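Local coordinates for protein glucosamine kinase (Streptacidiphilus jiangxiensis, PDB 6HWJ) that catalyses the ATP- and magnesium-dependent phosphorylation of D-glucosamine to D-glucosamine 6-phosphate, and acts less well on glucose, at residues Val9-Pro14 with Val29-Leu35; Pro75-Glu81 with Val109-Gly114. The contacts are given in a common frame with arbitrary orientation. Numbering follows the deposited sequence.

Interaction 1: residues Val9-Pro14 with Val29-Leu35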
ATOM      1  N   VAL A   9      11.672  27.231 -15.324  1.00 28.76           N
ATOM      2  CA  VAL A   9      10.612  26.876 -14.385  1.00 30.36           C
ATOM      3  C   VAL A   9      10.076  28.128 -13.702  1.00 34.16           C
ATOM      4  O   VAL A   9       8.863  28.284 -13.520  1.00 31.50           O
ATOM      5  CB  VAL A   9      11.123  25.838 -13.370  1.00 31.30           C
ATOM      6  CG1 VAL A   9      10.086  25.570 -12.301  1.00 30.24           C
ATOM      7  CG2 VAL A   9      11.475  24.528 -14.083  1.00 30.53           C
ATOM      8  N   ALA A  10      10.968  29.051 -13.325  1.00 34.15           N
ATOM      9  CA  ALA A  10      10.514  30.291 -12.706  1.00 37.36           C
ATOM     10  C   ALA A  10       9.619  31.087 -13.646  1.00 35.55           C
ATOM     11  O   ALA A  10       8.706  31.778 -13.189  1.00 32.97           O
ATOM     12  CB  ALA A  10      11.718  31.146 -12.288  1.00 36.74           C
ATOM     13  N   ALA A  11       9.849  30.992 -14.960  1.00 33.44           N
ATOM     14  CA  ALA A  11       9.069  31.761 -15.917  1.00 34.68           C
ATOM     15  C   ALA A  11       7.850  31.005 -16.412  1.00 34.47           C
ATOM     16  O   ALA A  11       7.063  31.565 -17.182  1.00 33.31           O
ATOM     17  CB  ALA A  11       9.936  32.164 -17.119  1.00 34.61           C
ATOM     18  N   ALA A  12       7.689  29.739 -16.009  1.00 32.57           N
ATOM     19  CA  ALA A  12       6.609  28.931 -16.548  1.00 35.45           C
ATOM     20  C   ALA A  12       5.310  29.188 -15.792  1.00 33.06           C
ATOM     21  O   ALA A  12       5.298  29.607 -14.627  1.00 34.13           O
ATOM     22  CB  ALA A  12       6.967  27.452 -16.490  1.00 37.41           C
ATOM     23  N   ASP A  13       4.207  28.921 -16.469  1.00 33.06           N
ATOM     24  CA  ASP A  13       2.903  28.997 -15.830  1.00 33.87           C
ATOM     25  C   ASP A  13       2.870  28.045 -14.641  1.00 33.28           C
ATOM     26  O   ASP A  13       3.352  26.904 -14.743  1.00 32.34           O
ATOM     27  CB  ASP A  13       1.803  28.656 -16.841  1.00 35.65           C
ATOM     28  CG  ASP A  13       0.418  28.860 -16.293  1.00 36.29           C
ATOM     29  OD1 ASP A  13       0.035  28.168 -15.348  1.00 38.39           O
ATOM     30  OD2 ASP A  13      -0.308  29.717 -16.827  1.00 40.78           O
ATOM     31  N   PRO A  14       2.342  28.479 -13.491  1.00 34.61           N
ATOM     32  CA  PRO A  14       2.350  27.600 -12.307  1.00 36.82           C
ATOM     33  C   PRO A  14       1.627  26.280 -12.514  1.00 38.40           C
ATOM     34  O   PRO A  14       1.893  25.321 -11.764  1.00 36.63           O
ATOM     35  CB  PRO A  14       1.656  28.446 -11.232  1.00 39.06           C
ATOM     36  CG  PRO A  14       1.888  29.852 -11.650  1.00 38.92           C
ATOM     37  CD  PRO A  14       1.882  29.845 -13.161  1.00 39.10           C
ATOM     38  N   VAL A  29      -2.630  27.205  -9.164  1.00 46.37           N
ATOM     39  CA  VAL A  29      -1.407  27.048  -8.377  1.00 43.20           C
ATOM     40  C   VAL A  29      -0.728  28.404  -8.251  1.00 44.50           C
ATOM     41  O   VAL A  29      -0.494  29.077  -9.279  1.00 42.88           O
ATOM     42  CB  VAL A  29      -0.466  26.024  -9.047  1.00 43.03           C
ATOM     43  CG1 VAL A  29       0.859  25.956  -8.297  1.00 44.96           C
ATOM     44  CG2 VAL A  29      -1.131  24.658  -9.112  1.00 40.74           C
ATOM     45  N   PRO A  30      -0.389  28.861  -7.042  1.00 42.27           N
ATOM     46  CA  PRO A  30       0.186  30.201  -6.907  1.00 41.16           C
ATOM     47  C   PRO A  30       1.637  30.221  -7.354  1.00 38.94           C
ATOM     48  O   PRO A  30       2.429  29.325  -7.039  1.00 36.68           O
ATOM     49  CB  PRO A  30       0.051  30.500  -5.407  1.00 44.32           C
ATOM     50  CG  PRO A  30       0.088  29.157  -4.759  1.00 44.87           C
ATOM     51  CD  PRO A  30      -0.519  28.170  -5.744  1.00 43.20           C
ATOM     52  N   GLY A  31       1.972  31.253  -8.116  1.00 39.34           N
ATOM     53  CA  GLY A  31       3.310  31.432  -8.623  1.00 38.84           C
ATOM     54  C   GLY A  31       4.010  32.577  -7.930  1.00 41.64           C
ATOM     55  O   GLY A  31       3.431  33.269  -7.081  1.00 43.50           O
ATOM     56  N   PRO A  32       5.274  32.816  -8.292  1.00 42.55           N
ATOM     57  CA  PRO A  32       5.984  32.045  -9.321  1.00 39.72           C
ATOM     58  C   PRO A  32       6.514  30.734  -8.773  1.00 39.36           C
ATOM     59  O   PRO A  32       6.635  30.594  -7.554  1.00 37.82           O
ATOM     60  CB  PRO A  32       7.127  32.975  -9.723  1.00 42.29           C
ATOM     61  CG  PRO A  32       7.452  33.705  -8.446  1.00 46.87           C
ATOM     62  CD  PRO A  32       6.133  33.858  -7.695  1.00 45.35           C
ATOM     63  N   LEU A  33       6.802  29.782  -9.665  1.00 32.77           N
ATOM     64  CA  LEU A  33       7.415  28.530  -9.284  1.00 35.37           C
ATOM     65  C   LEU A  33       8.912  28.717  -9.036  1.00 34.49           C
ATOM     66  O   LEU A  33       9.540  29.633  -9.555  1.00 36.00           O
ATOM     67  CB  LEU A  33       7.224  27.482 -10.382  1.00 30.72           C
ATOM     68  CG  LEU A  33       5.809  27.166 -10.869  1.00 32.62           C
ATOM     69  CD1 LEU A  33       5.873  26.055 -11.937  1.00 32.29           C
ATOM     70  CD2 LEU A  33       4.917  26.727  -9.712  1.00 32.34           C
ATOM     71  N   ARG A  34       9.475  27.819  -8.239  1.00 30.01           N
ATOM     72  CA  ARG A  34      10.910  27.797  -7.988  1.00 37.26           C
ATOM     73  C   ARG A  34      11.417  26.367  -8.112  1.00 31.02           C
ATOM     74  O   ARG A  34      10.846  25.444  -7.521  1.00 33.70           O
ATOM     75  CB  ARG A  34      11.247  28.352  -6.598  1.00 47.09           C
ATOM     76  CG  ARG A  34      12.738  28.587  -6.379  1.00 60.69           C
ATOM     77  CD  ARG A  34      13.030  29.078  -4.967  1.00 74.14           C
ATOM     78  NE  ARG A  34      12.790  28.038  -3.972  1.00 85.50           N
ATOM     79  CZ  ARG A  34      12.873  28.221  -2.658  1.00 95.62           C
ATOM     80  NH1 ARG A  34      12.640  27.210  -1.831  1.00 98.73           N
ATOM     81  NH2 ARG A  34      13.190  29.413  -2.170  1.00 99.22           N
ATOM     82  N   LEU A  35      12.493  26.188  -8.858  1.00 29.29           N
ATOM     83  CA  LEU A  35      13.097  24.881  -9.044  1.00 30.06           C
ATOM     84  C   LEU A  35      14.071  24.616  -7.897  1.00 31.93           C
ATOM     85  O   LEU A  35      15.058  25.337  -7.735  1.00 35.03           O
ATOM     86  CB  LEU A  35      13.800  24.812 -10.392  1.00 28.21           C
ATOM     87  CG  LEU A  35      14.406  23.478 -10.814  1.00 29.64           C
ATOM     88  CD1 LEU A  35      13.328  22.387 -10.857  1.00 26.95           C
ATOM     89  CD2 LEU A  35      15.074  23.624 -12.183  1.00 32.78           C
TER
HETATM   90  O   HOH W   1       6.383  30.690 -12.288  1.00 29.08           O
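The C-terminal end of helix 5-11 and the turn after it pack on the chain leading into strand 34-42, the first strand of the N-terminal antiparallel sheet, in an apolar contact completed by one water. At Val29 the CB lies 3.9 Å from CB of Pro14, whose CB also approaches the carbonyl O of Val29 at 3.0 Å; the compact, puckered proline ring fits tightly against the backbone here. Gly31 suits its place because Pro14 CG is already 3.7 Å from its CA, and a CB would clash with that ring. Pro32 follows a cis peptide bond and is exposed, its CB 4.0 Å from Ala10 O. Leu33 is the buried centre: its CB meets Val9 CG1 at 3.9 Å and its CD2 reaches Pro14 CB at 4.0 Å, so one branched side chain spans both helix end and turn, while also touching Val50 of the neighbouring strand 45-51. Its polar backbone is served by the water, which accepts from Leu33 N (2.8 Å) and donates to Ala10 O (2.7 Å) and Ala12 O (2.8 Å); beside it, Ala10 CA makes a CA-H...O contact of 3.4 Å with Leu33 O. Arg34, the first strand residue, turns away and forms a salt bridge with Asp36. Leu35 points back and packs on Trp5 and Val50, its CB 4.1 Å from Val9 CB.

Interaction 2: residues Pro75-Glu81 with Val109-Gly114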
ATOM      1  N   PRO A  75       2.687  11.272 -21.630  1.00 31.81           N
ATOM      2  CA  PRO A  75       2.999   9.995 -22.276  1.00 36.14           C
ATOM      3  C   PRO A  75       3.190  10.173 -23.770  1.00 34.12           C
ATOM      4  O   PRO A  75       2.392  10.826 -24.443  1.00 32.54           O
ATOM      5  CB  PRO A  75       1.772   9.131 -21.953  1.00 38.43           C
ATOM      6  CG  PRO A  75       1.248   9.692 -20.689  1.00 37.12           C
ATOM      7  CD  PRO A  75       1.478  11.182 -20.792  1.00 34.98           C
ATOM      8  N   GLY A  76       4.280   9.628 -24.279  1.00 35.11           N
ATOM      9  CA  GLY A  76       4.670   9.822 -25.661  1.00 35.73           C
ATOM     10  C   GLY A  76       5.723  10.886 -25.869  1.00 34.00           C
ATOM     11  O   GLY A  76       6.335  10.938 -26.947  1.00 34.04           O
ATOM     12  N   ASP A  77       5.955  11.736 -24.865  1.00 31.78           N
ATOM     13  CA  ASP A  77       7.016  12.731 -24.974  1.00 30.51           C
ATOM     14  C   ASP A  77       8.382  12.084 -24.832  1.00 30.71           C
ATOM     15  O   ASP A  77       9.377  12.626 -25.341  1.00 32.07           O
ATOM     16  CB  ASP A  77       6.832  13.828 -23.918  1.00 30.95           C
ATOM     17  CG  ASP A  77       5.758  14.837 -24.292  1.00 36.39           C
ATOM     18  OD1 ASP A  77       5.447  15.007 -25.508  1.00 36.70           O
ATOM     19  OD2 ASP A  77       5.230  15.492 -23.378  1.00 34.74           O
ATOM     20  N   GLY A  78       8.456  10.942 -24.139  1.00 29.69           N
ATOM     21  CA  GLY A  78       9.700  10.214 -23.964  1.00 28.52           C
ATOM     22  C   GLY A  78      10.434  10.459 -22.651  1.00 27.44           C
ATOM     23  O   GLY A  78      11.559   9.968 -22.492  1.00 30.11           O
ATOM     24  N   THR A  79       9.838  11.164 -21.709  1.00 27.02           N
ATOM     25  CA  THR A  79      10.535  11.447 -20.454  1.00 27.48           C
ATOM     26  C   THR A  79      10.594  10.215 -19.553  1.00 26.12           C
ATOM     27  O   THR A  79      11.616   9.971 -18.903  1.00 27.55           O
ATOM     28  CB  THR A  79       9.862  12.611 -19.726  1.00 26.21           C
ATOM     29  OG1 THR A  79       9.835  13.769 -20.568  1.00 28.46           O
ATOM     30  CG2 THR A  79      10.632  12.937 -18.458  1.00 25.76           C
ATOM     31  N   ALA A  80       9.510   9.441 -19.502  1.00 26.95           N
ATOM     32  CA  ALA A  80       9.523   8.176 -18.776  1.00 29.21           C
ATOM     33  C   ALA A  80      10.515   7.217 -19.411  1.00 28.93           C
ATOM     34  O   ALA A  80      11.254   6.519 -18.719  1.00 28.47           O
ATOM     35  CB  ALA A  80       8.122   7.561 -18.765  1.00 26.09           C
ATOM     36  N   GLU A  81      10.538   7.179 -20.742  1.00 28.20           N
ATOM     37  CA  GLU A  81      11.547   6.444 -21.486  1.00 30.35           C
ATOM     38  C   GLU A  81      12.947   6.852 -21.082  1.00 26.99           C
ATOM     39  O   GLU A  81      13.820   5.993 -20.901  1.00 27.07           O
ATOM     40  CB  GLU A  81      11.303   6.699 -22.986  1.00 34.59           C
ATOM     41  CG  GLU A  81      12.167   6.006 -23.930  1.00 44.08           C
ATOM     42  CD  GLU A  81      11.735   6.313 -25.369  1.00 49.59           C
ATOM     43  OE1 GLU A  81      12.590   6.770 -26.154  1.00 51.16           O
ATOM     44  OE2 GLU A  81      10.531   6.124 -25.672  1.00 43.93           O
ATOM     45  N   VAL A 109      14.174   0.190 -22.467  1.00 29.55           N
ATOM     46  CA  VAL A 109      13.046  -0.009 -23.385  1.00 31.01           C
ATOM     47  C   VAL A 109      12.427   1.333 -23.759  1.00 33.44           C
ATOM     48  O   VAL A 109      12.593   2.354 -23.066  1.00 37.59           O
ATOM     49  CB  VAL A 109      11.992  -0.955 -22.778  1.00 30.50           C
ATOM     50  CG1 VAL A 109      12.592  -2.346 -22.558  1.00 29.83           C
ATOM     51  CG2 VAL A 109      11.428  -0.386 -21.475  1.00 28.29           C
ATOM     52  N   THR A 110      11.689   1.327 -24.869  1.00 33.61           N
ATOM     53  CA  THR A 110      11.200   2.550 -25.493  1.00 36.35           C
ATOM     54  C   THR A 110       9.726   2.403 -25.828  1.00 33.14           C
ATOM     55  O   THR A 110       9.199   1.300 -25.909  1.00 32.53           O
ATOM     56  CB  THR A 110      11.976   2.881 -26.787  1.00 40.49           C
ATOM     57  OG1 THR A 110      11.936   1.748 -27.658  1.00 41.61           O
ATOM     58  CG2 THR A 110      13.428   3.212 -26.481  1.00 44.10           C
ATOM     59  N   GLY A 111       9.077   3.533 -26.047  1.00 33.06           N
ATOM     60  CA  GLY A 111       7.656   3.558 -26.351  1.00 36.72           C
ATOM     61  C   GLY A 111       6.834   3.775 -25.095  1.00 38.19           C
ATOM     62  O   GLY A 111       6.975   3.032 -24.122  1.00 37.82           O
ATOM     63  N   GLU A 112       5.984   4.786 -25.091  1.00 34.76           N
ATOM     64  CA  GLU A 112       5.247   5.157 -23.898  1.00 33.44           C
ATOM     65  C   GLU A 112       3.752   5.084 -24.141  1.00 35.18           C
ATOM     66  O   GLU A 112       3.270   5.425 -25.229  1.00 35.95           O
ATOM     67  CB  GLU A 112       5.611   6.581 -23.442  1.00 30.20           C
ATOM     68  CG  GLU A 112       7.039   6.725 -22.976  1.00 28.18           C
ATOM     69  CD  GLU A 112       7.379   8.140 -22.553  1.00 29.84           C
ATOM     70  OE1 GLU A 112       6.534   9.050 -22.760  1.00 29.51           O
ATOM     71  OE2 GLU A 112       8.487   8.345 -22.027  1.00 30.56           O
ATOM     72  N   ARG A 113       3.023   4.656 -23.117  1.00 31.01           N
ATOM     73  CA  ARG A 113       1.566   4.618 -23.163  1.00 32.17           C
ATOM     74  C   ARG A 113       1.036   4.942 -21.775  1.00 33.10           C
ATOM     75  O   ARG A 113       1.399   4.276 -20.799  1.00 33.12           O
ATOM     76  CB  ARG A 113       1.085   3.242 -23.640  1.00 37.77           C
ATOM     77  CG  ARG A 113      -0.421   3.064 -23.616  1.00 40.42           C
ATOM     78  CD  ARG A 113      -0.842   1.782 -24.342  1.00 45.34           C
ATOM     79  NE  ARG A 113      -0.359   0.563 -23.701  1.00 45.62           N
ATOM     80  CZ  ARG A 113      -0.983  -0.060 -22.700  1.00 49.95           C
ATOM     81  NH1 ARG A 113      -0.480  -1.181 -22.196  1.00 51.28           N
ATOM     82  NH2 ARG A 113      -2.108   0.431 -22.199  1.00 49.69           N
ATOM     83  N   GLY A 114       0.187   5.964 -21.683  1.00 32.85           N
ATOM     84  CA  GLY A 114      -0.378   6.338 -20.403  1.00 31.79           C
ATOM     85  C   GLY A 114      -1.513   5.427 -19.986  1.00 38.44           C
ATOM     86  O   GLY A 114      -2.241   4.880 -20.814  1.00 41.39           O
TER
HETATM   87  O   HOH W   2       6.842  11.118 -21.138  1.00 32.12           O
HETATM   88  O   HOH W   3      14.738   3.768 -22.283  1.00 31.72           O
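The N-terminus of helix 79-88 is joined to strand 112-115, an outermost strand of the six-stranded antiparallel sheet, through a glutamate carboxylate reaching into the turn before the helix. Direct hydrogen bonds dominate. Glu112 OE1 accepts from Gly76 N (2.8 Å) and Gly78 N (3.0 Å), while its OE2 accepts from Glu81 N (2.7 Å) in the first turn; an acidic group suits this cluster of backbone NH groups. Returning the link, Glu81 OE2 accepts from Gly111 N at 3.0 Å. Backbone shape makes this possible: Gly76, Gly78 (the N-cap residue) and Gly111 all have positive phi angles at which a CB would strike the preceding carbonyl. Van der Waals contact is lesser: Pro75 CB lies 3.6 Å from Gly114 N, where a side chain on Gly114 would clash with the proline ring. Two waters complete the contact: one bridges Thr79 N (3.1 Å) and Glu112 OE1 (2.6 Å), and the other donates to Glu81 O (2.8 Å) and Val109 O (2.7 Å).

Both contacts join a helix end to a strand or its approach, but with different helices and sheets: interaction 1 the sheet beginning with strand 34-42, interaction 2 the edge of the six-stranded sheet. Both are peripheral, centred about 32 and 25 Å from the chain centre, and mix buried with exposed residues. Interaction 1 relies on aliphatic side chains; in interaction 2 a carboxylate accepts from amides before and within the helix's first turn. Interaction 1 lies away from the active site, although a magnesium ion sits about 4 Å from the side chain of Asp13, which bonds to Ala15; in interaction 2, Arg113, paired mainly with Glu128, bonds weakly to Tyr187, which probably binds ATP.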